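Putative metallopeptidase (Corynebacterium diphtheriae, PDB 3QOC) is probably a metal-dependent aminopeptidase of the creatinase/prolidase type, represented here by its N-terminal domain alone, without the peptidase domain. Local coordinates at residues A[88-91]-A[92-95]; A[99-103]-A[104-108]. All blocks are in the same frame, centred on the assembly; numbering follows the deposited sequence.

Interaction 1 of 2, residues A[88-91]-A[92-95]; sequences ALLS and DING
Leu90 meets Ile93 through the ends of the two side chains, its CD1 lying 3.9 Å from Ile93 CD1, near the C-terminal end of helix 85-91, where the chain enters the loop leading into strand 97-102. The two chains cross obliquely. Leu90 carries CG anti to its backbone N (chi1 -170°), which swings the isopropyl end to the side where Ile93 arrives, and Ile93 keeps CG1 beside its own N with CD1 extended beyond it. Val122 of strand 122-127 touches both residues, so branched aliphatic side chains suit this face of the domain.

The backbone beneath them closes in short turns. Asp92 N donates to Leu89 O at 3.1 Å in a bent bond (139°), and Ile93 N donates to Leu90 O, also at 3.1 Å but much straighter (165°). Both are i to i+3 pairs, and in both the donor stands above the carbonyl plane. A water then gives one hydrogen to Leu90 O (2.6 Å) and the other to Ile93 O (2.8 Å), so Leu90 O is gripped by an amide and a water together.

Asp92 is exposed, and its OD2 forms a salt bridge with Arg59 NH1 of strand 58-62. An acidic residue fits there because it can tie the helix end to a neighbouring strand. The chemistry is therefore divided: the hydrocarbon of Leu90 and Ile93 lies against Val122, while Leu90 O, near the end of the helix, has both an amide and a water as donors.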
loop_
_atom_site.group_PDB
_atom_site.type_symbol
_atom_site.label_atom_id
_atom_site.label_comp_id
_atom_site.label_asym_id
_atom_site.label_seq_id
_atom_site.Cartn_x
_atom_site.Cartn_y
_atom_site.Cartn_z
ATOM N N ALA A 88 -9.134 -5.686 -0.817
ATOM C CA ALA A 88 -10.061 -4.715 -0.211
ATOM C C ALA A 88 -9.604 -3.286 -0.382
ATOM O O ALA A 88 -10.418 -2.440 -0.660
ATOM C CB ALA A 88 -10.371 -5.046 1.283
ATOM N N LEU A 89 -8.324 -2.972 -0.187
ATOM C CA LEU A 89 -7.805 -1.605 -0.555
ATOM C C LEU A 89 -8.060 -1.292 -2.012
ATOM O O LEU A 89 -8.543 -0.215 -2.338
ATOM C CB LEU A 89 -6.278 -1.419 -0.308
ATOM C CG LEU A 89 -5.703 -1.468 1.096
ATOM C CD1 LEU A 89 -4.117 -1.477 1.004
ATOM C CD2 LEU A 89 -6.302 -0.284 1.918
ATOM N N LEU A 90 -7.741 -2.227 -2.902
ATOM C CA LEU A 90 -7.856 -1.962 -4.337
ATOM C C LEU A 90 -9.299 -1.699 -4.750
ATOM O O LEU A 90 -9.580 -0.786 -5.521
ATOM C CB LEU A 90 -7.237 -3.109 -5.153
ATOM C CG LEU A 90 -7.035 -2.932 -6.640
ATOM C CD1 LEU A 90 -6.176 -1.695 -6.951
ATOM C CD2 LEU A 90 -6.388 -4.179 -7.198
ATOM N N SER A 91 -10.242 -2.421 -4.164
ATOM C CA SER A 91 -11.630 -2.283 -4.602
ATOM C C SER A 91 -12.196 -0.921 -4.187
ATOM O O SER A 91 -13.217 -0.478 -4.673
ATOM C CB SER A 91 -12.464 -3.443 -4.039
ATOM O OG SER A 91 -13.621 -2.928 -3.434
ATOM N N ASP A 92 -11.542 -0.279 -3.234
ATOM C CA ASP A 92 -11.969 1.058 -2.780
ATOM C C ASP A 92 -11.441 2.257 -3.615
ATOM O O ASP A 92 -11.811 3.393 -3.363
ATOM C CB ASP A 92 -11.652 1.221 -1.300
ATOM C CG ASP A 92 -12.809 0.739 -0.412
ATOM O OD1 ASP A 92 -13.801 0.154 -0.923
ATOM O OD2 ASP A 92 -12.742 0.939 0.805
ATOM N N ILE A 93 -10.576 1.985 -4.583
ATOM C CA ILE A 93 -10.042 3.009 -5.440
ATOM C C ILE A 93 -11.031 3.324 -6.563
ATOM O O ILE A 93 -11.502 2.399 -7.256
ATOM C CB ILE A 93 -8.742 2.562 -6.051
ATOM C CG1 ILE A 93 -7.744 2.316 -4.944
ATOM C CG2 ILE A 93 -8.179 3.619 -6.975
ATOM C CD1 ILE A 93 -6.496 1.911 -5.472
ATOM N N ASN A 94 -11.342 4.610 -6.721
ATOM C CA ASN A 94 -12.227 5.118 -7.801
ATOM C C ASN A 94 -11.345 5.627 -8.963
ATOM O O ASN A 94 -10.459 6.447 -8.742
ATOM C CB ASN A 94 -13.105 6.263 -7.309
ATOM C CG ASN A 94 -13.483 6.154 -5.821
ATOM O OD1 ASN A 94 -12.781 6.708 -4.926
ATOM N ND2 ASN A 94 -14.631 5.500 -5.544
ATOM N N GLY A 95 -11.563 5.130 -10.182
ATOM C CA GLY A 95 -10.666 5.436 -11.300
ATOM C C GLY A 95 -10.779 6.862 -11.782
ATOM O O GLY A 95 -11.628 7.611 -11.311
HETATM O O HOH W 1 -10.617 -0.232 -7.874
#

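Interaction 2 of 2, residues A[99-103]-A[104-108]; sequences VGFEA and DYLSV
Phe101 and Leu106 meet across a tight turn that joins strand 97-102 to helix 108-117, a beta-turn-alpha connection within the mixed sheet of this creatinase/prolidase N-terminal domain. The strand runs between strands 28-31 and 122-127: Val99 bonds through its backbone to Glu123 and Ile125, and Gly100 bonds to Ala28 and Leu30.

Phe101 holds CG between its backbone N and carbonyl carbon (chi1 65°), and this sets the ring on the side covered by helix 108-117. Its CD1 meets Leu106 CD2 at 3.8 Å, the two side chains crossing at about a right angle. Cys111 of the helix touches both and Leu124 touches Phe101, so a broad ring and a branched aliphatic chain belong to an apolar cluster between strand and helix.

Glu102 anchors the turn through its carbonyl. The O receives two amides: Tyr105 N at 2.9 Å from above the carbonyl plane, and Leu106 N at 2.9 Å almost in line with the C=O bond (176°). One oxygen thus fixes two successive residues of the turn. The side chain leaves in another direction, its CB 3.9 Å from Tyr105 CD2, with the carboxylate and phenol ring planes 36° apart. This buried carboxylate is well provided with donors, OE1 accepting from the backbone N atoms of Thr32 and His33 and OE2 pairing with His36 ND1. The tyrosine ring packs against the rings of the same two histidines.

Ala103 begins the turn, its small side chain touching Pro126. Beyond it Asp104 OD2 accepts from Gly129 N, and the helix opens at Ser107, the N-cap residue, whose OG is hydrogen-bonded to Gln110 N.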
loop_
_atom_site.group_PDB
_atom_site.type_symbol
_atom_site.label_atom_id
_atom_site.label_comp_id
_atom_site.label_asym_id
_atom_site.label_seq_id
_atom_site.Cartn_x
_atom_site.Cartn_y
_atom_site.Cartn_z
ATOM N N VAL A 99 -2.101 1.888 -10.839
ATOM C CA VAL A 99 -1.685 1.372 -9.534
ATOM C C VAL A 99 -0.597 0.334 -9.752
ATOM O O VAL A 99 -0.855 -0.687 -10.382
ATOM C CB VAL A 99 -2.830 0.736 -8.793
ATOM C CG1 VAL A 99 -2.323 0.162 -7.437
ATOM C CG2 VAL A 99 -3.874 1.757 -8.562
ATOM N N GLY A 100 0.608 0.639 -9.307
ATOM C CA GLY A 100 1.734 -0.292 -9.376
ATOM C C GLY A 100 1.598 -1.417 -8.344
ATOM O O GLY A 100 0.965 -1.211 -7.332
ATOM N N PHE A 101 2.212 -2.580 -8.600
ATOM C CA PHE A 101 2.276 -3.670 -7.659
ATOM C C PHE A 101 3.622 -4.329 -7.684
ATOM O O PHE A 101 4.355 -4.195 -8.637
ATOM C CB PHE A 101 1.126 -4.710 -7.866
ATOM C CG PHE A 101 1.196 -5.433 -9.152
ATOM C CD1 PHE A 101 1.827 -6.669 -9.231
ATOM C CD2 PHE A 101 0.570 -4.933 -10.285
ATOM C CE1 PHE A 101 1.918 -7.351 -10.439
ATOM C CE2 PHE A 101 0.623 -5.631 -11.466
ATOM C CZ PHE A 101 1.312 -6.848 -11.540
ATOM N N GLU A 102 3.969 -5.040 -6.637
ATOM C CA GLU A 102 5.292 -5.565 -6.545
ATOM C C GLU A 102 5.358 -6.904 -7.335
ATOM O O GLU A 102 5.083 -8.013 -6.823
ATOM C CB GLU A 102 5.661 -5.752 -5.088
ATOM C CG GLU A 102 5.644 -4.509 -4.314
ATOM C CD GLU A 102 6.010 -4.765 -2.849
ATOM O OE1 GLU A 102 5.108 -5.126 -2.042
ATOM O OE2 GLU A 102 7.204 -4.628 -2.517
ATOM N N ALA A 103 5.747 -6.807 -8.573
ATOM C CA ALA A 103 5.594 -7.962 -9.481
ATOM C C ALA A 103 6.632 -9.048 -9.141
ATOM O O ALA A 103 6.455 -10.201 -9.448
ATOM C CB ALA A 103 5.734 -7.501 -10.974
ATOM N N ASP A 104 7.705 -8.647 -8.478
ATOM C CA ASP A 104 8.691 -9.589 -8.036
ATOM C C ASP A 104 8.238 -10.407 -6.825
ATOM O O ASP A 104 8.928 -11.377 -6.468
ATOM C CB ASP A 104 9.978 -8.834 -7.614
ATOM C CG ASP A 104 10.732 -8.229 -8.776
ATOM O OD1 ASP A 104 10.385 -8.530 -9.963
ATOM O OD2 ASP A 104 11.685 -7.456 -8.485
ATOM N N TYR A 105 7.149 -9.990 -6.164
ATOM C CA TYR A 105 6.725 -10.633 -4.949
ATOM C C TYR A 105 5.348 -11.229 -5.014
ATOM O O TYR A 105 5.047 -12.182 -4.301
ATOM C CB TYR A 105 6.796 -9.671 -3.750
ATOM C CG TYR A 105 8.184 -9.146 -3.488
ATOM C CD1 TYR A 105 9.015 -9.745 -2.551
ATOM C CD2 TYR A 105 8.698 -8.089 -4.219
ATOM C CE1 TYR A 105 10.313 -9.259 -2.320
ATOM C CE2 TYR A 105 9.941 -7.600 -3.981
ATOM C CZ TYR A 105 10.740 -8.189 -3.017
ATOM O OH TYR A 105 12.009 -7.719 -2.833
ATOM N N LEU A 106 4.469 -10.685 -5.823
ATOM C CA LEU A 106 3.134 -11.264 -5.908
ATOM C C LEU A 106 3.179 -12.496 -6.822
ATOM O O LEU A 106 3.925 -12.512 -7.844
ATOM C CB LEU A 106 2.218 -10.210 -6.466
ATOM C CG LEU A 106 0.780 -10.192 -6.055
ATOM C CD1 LEU A 106 0.662 -10.087 -4.527
ATOM C CD2 LEU A 106 0.142 -9.073 -6.844
ATOM N N SER A 107 2.413 -13.526 -6.479
ATOM C CA SER A 107 2.326 -14.684 -7.315
ATOM C C SER A 107 1.311 -14.439 -8.419
ATOM O O SER A 107 0.463 -13.600 -8.306
ATOM C CB SER A 107 1.842 -15.854 -6.516
ATOM O OG SER A 107 0.590 -15.532 -5.994
ATOM N N VAL A 108 1.425 -15.217 -9.479
ATOM C CA VAL A 108 0.455 -15.168 -10.559
ATOM C C VAL A 108 -0.933 -15.306 -10.013
ATOM O O VAL A 108 -1.815 -14.532 -10.373
ATOM C CB VAL A 108 0.732 -16.211 -11.584
ATOM C CG1 VAL A 108 -0.301 -16.078 -12.805
ATOM C CG2 VAL A 108 2.174 -16.059 -12.045
#

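Interactions 1 and 2 lie at the two ends of strand 97-102, with centres about 16 Å apart: residues 88-95 lead from helix 85-91 toward the strand, and residues 99-108 lead from it to helix 108-117. Both combine buried apolar side chains with more exposed residues, and they meet where Ile93 CD1 lies 4.1 Å from Val99 CG2. Strand 122-127 and helix 108-117 pack against both. Their polar chemistry differs. In interaction 1 the acidic side chain is exposed and reaches an arginine on another strand, and a water takes part; in interaction 2 a buried glutamate is held by backbone amides and a histidine, while the exposed aspartate bonds to a backbone amide.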